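Local coordinates for protein 2-hydroxy-3-oxopropionate reductase (Polaromonas sp. JS666, PDB 4DLL) that probably reduces 2-hydroxy-3-oxopropionate (tartronate semialdehyde) to glycerate with a nicotinamide cofactor, as a dimeric member of the 3-hydroxyisobutyrate dehydrogenase family, at residues Gly211-Ala216 against Gln249-Arg254. Sequence-based numbering, arbitrary orientation.
Sequences GAVAEA and QRMVER
The backbones of Ala214 and Met251 approach to 7.3 Å between their CA atoms, where the short helix 247-252 meets the long helix 194-222. Met251, modelled as selenomethionine, carries the whole contact from its side. Its CG lies beside the backbone N (chi1 -74°), and the chain beyond runs extended, which brings the selenium onto the surface of the long helix. There SE touches CG1 of Val213 at 3.6 Å. It also lies 3.7 Å from CA of Ala214 and 4.0 Å from CB of the same residue. The Val213 branch that meets it is the one anti to the backbone N (chi1 159°). The small Ala214 lets the selenium come close to the helix backbone. Phe310 of helix 309-315 touches both Ala214 and Met251. On another face of the long helix, Ala212 and Ala216 pack on Ile208 and Ile205 of the second subunit. The contact joins two helices of the all-helical C-terminal domain. All three touching residues are buried and apolar, so the direct contact between the segments is van der Waals packing around the selenoether of one extended side chain.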
loop_
_atom_site.group_PDB
_atom_site.type_symbol
_atom_site.label_atom_id
_atom_site.label_comp_id
_atom_site.label_asym_id
_atom_site.label_seq_id
_atom_site.Cartn_x
_atom_site.Cartn_y
_atom_site.Cartn_z
ATOM N N GLY A 211 1.106 7.948 -5.315
ATOM C CA GLY A 211 0.094 8.948 -5.652
ATOM C C GLY A 211 -1.144 8.881 -4.759
ATOM O O GLY A 211 -1.671 9.909 -4.335
ATOM N N ALA A 212 -1.601 7.679 -4.440
ATOM C CA ALA A 212 -2.682 7.551 -3.481
ATOM C C ALA A 212 -2.318 8.219 -2.111
ATOM O O ALA A 212 -3.157 8.797 -1.425
ATOM C CB ALA A 212 -2.974 6.077 -3.273
ATOM N N VAL A 213 -1.089 8.069 -1.692
ATOM C CA VAL A 213 -0.706 8.580 -0.414
ATOM C C VAL A 213 -0.510 10.123 -0.537
ATOM O O VAL A 213 -0.778 10.830 0.392
ATOM C CB VAL A 213 0.517 7.841 0.133
ATOM C CG1 VAL A 213 1.246 8.682 1.217
ATOM C CG2 VAL A 213 0.123 6.413 0.634
ATOM N N ALA A 214 -0.076 10.630 -1.684
ATOM C CA ALA A 214 0.182 12.052 -1.775
ATOM C C ALA A 214 -1.193 12.699 -1.809
ATOM O O ALA A 214 -1.446 13.678 -1.100
ATOM C CB ALA A 214 0.987 12.397 -3.023
ATOM N N GLU A 215 -2.086 12.118 -2.602
ATOM C CA GLU A 215 -3.398 12.687 -2.755
ATOM C C GLU A 215 -4.274 12.694 -1.502
ATOM O O GLU A 215 -5.000 13.655 -1.260
ATOM C CB GLU A 215 -4.131 12.015 -3.867
ATOM C CG GLU A 215 -5.473 12.640 -4.057
ATOM C CD GLU A 215 -5.935 12.471 -5.444
ATOM O OE1 GLU A 215 -5.251 13.038 -6.302
ATOM O OE2 GLU A 215 -6.937 11.756 -5.657
ATOM N N ALA A 216 -4.201 11.637 -0.698
ATOM C CA ALA A 216 -4.944 11.626 0.520
ATOM C C ALA A 216 -4.345 12.538 1.602
ATOM O O ALA A 216 -5.079 13.149 2.366
ATOM C CB ALA A 216 -5.217 10.190 1.006
ATOM N N GLN A 249 6.607 9.582 4.952
ATOM C CA GLN A 249 7.401 10.344 5.901
ATOM C C GLN A 249 8.207 11.405 5.164
ATOM O O GLN A 249 8.282 12.541 5.662
ATOM C CB GLN A 249 8.283 9.460 6.779
ATOM C CG GLN A 249 8.935 10.185 7.994
ATOM C CD GLN A 249 7.987 11.136 8.851
ATOM O OE1 GLN A 249 8.477 12.053 9.532
ATOM N NE2 GLN A 249 6.677 10.923 8.809
ATOM N N ARG A 250 8.715 11.067 3.966
ATOM C CA ARG A 250 9.408 12.032 3.093
ATOM C C ARG A 250 8.439 13.078 2.569
ATOM O O ARG A 250 8.846 14.182 2.121
ATOM C CB ARG A 250 10.077 11.358 1.883
ATOM C CG ARG A 250 11.268 10.408 2.169
ATOM C CD ARG A 250 11.583 9.533 0.944
ATOM N NE ARG A 250 12.593 8.536 1.240
ATOM C CZ ARG A 250 12.959 7.529 0.447
ATOM N NH1 ARG A 250 12.414 7.357 -0.752
ATOM N NH2 ARG A 250 13.892 6.669 0.870
HETATM N N MSE A 251 7.165 12.734 2.529
HETATM C CA MSE A 251 6.208 13.701 2.019
HETATM C C MSE A 251 5.932 14.722 3.114
HETATM O O MSE A 251 5.885 15.949 2.861
HETATM C CB MSE A 251 4.921 13.029 1.575
HETATM C CG MSE A 251 5.082 12.262 0.262
HETATM SE SE MSE A 251 3.442 11.272 -0.109
HETATM C CE MSE A 251 4.323 10.053 -1.450
ATOM N N VAL A 252 5.779 14.184 4.326
ATOM C CA VAL A 252 5.557 14.955 5.531
ATOM C C VAL A 252 6.706 15.937 5.736
ATOM O O VAL A 252 6.461 17.085 6.059
ATOM C CB VAL A 252 5.433 14.037 6.791
ATOM C CG1 VAL A 252 5.501 14.862 8.069
ATOM C CG2 VAL A 252 4.133 13.214 6.782
ATOM N N GLU A 253 7.946 15.484 5.537
ATOM C CA GLU A 253 9.157 16.301 5.781
ATOM C C GLU A 253 9.641 17.079 4.545
ATOM O O GLU A 253 10.833 17.400 4.439
ATOM C CB GLU A 253 10.294 15.395 6.221
ATOM C CG GLU A 253 9.993 14.504 7.446
ATOM C CD GLU A 253 11.156 13.615 7.799
ATOM O OE1 GLU A 253 12.168 13.601 7.062
ATOM O OE2 GLU A 253 11.066 12.932 8.841
ATOM N N ARG A 254 8.749 17.346 3.606
ATOM C CA ARG A 254 9.144 17.764 2.251
ATOM C C ARG A 254 10.576 17.347 1.774
ATOM O O ARG A 254 11.268 18.115 1.085
ATOM C CB ARG A 254 8.949 19.263 2.063
ATOM C CG ARG A 254 7.577 19.760 2.348
ATOM C CD ARG A 254 6.620 19.103 1.424
ATOM N NE ARG A 254 5.322 19.768 1.370
ATOM C CZ ARG A 254 4.363 19.644 2.274
ATOM N NH1 ARG A 254 4.527 18.893 3.366
ATOM N NH2 ARG A 254 3.214 20.284 2.074
#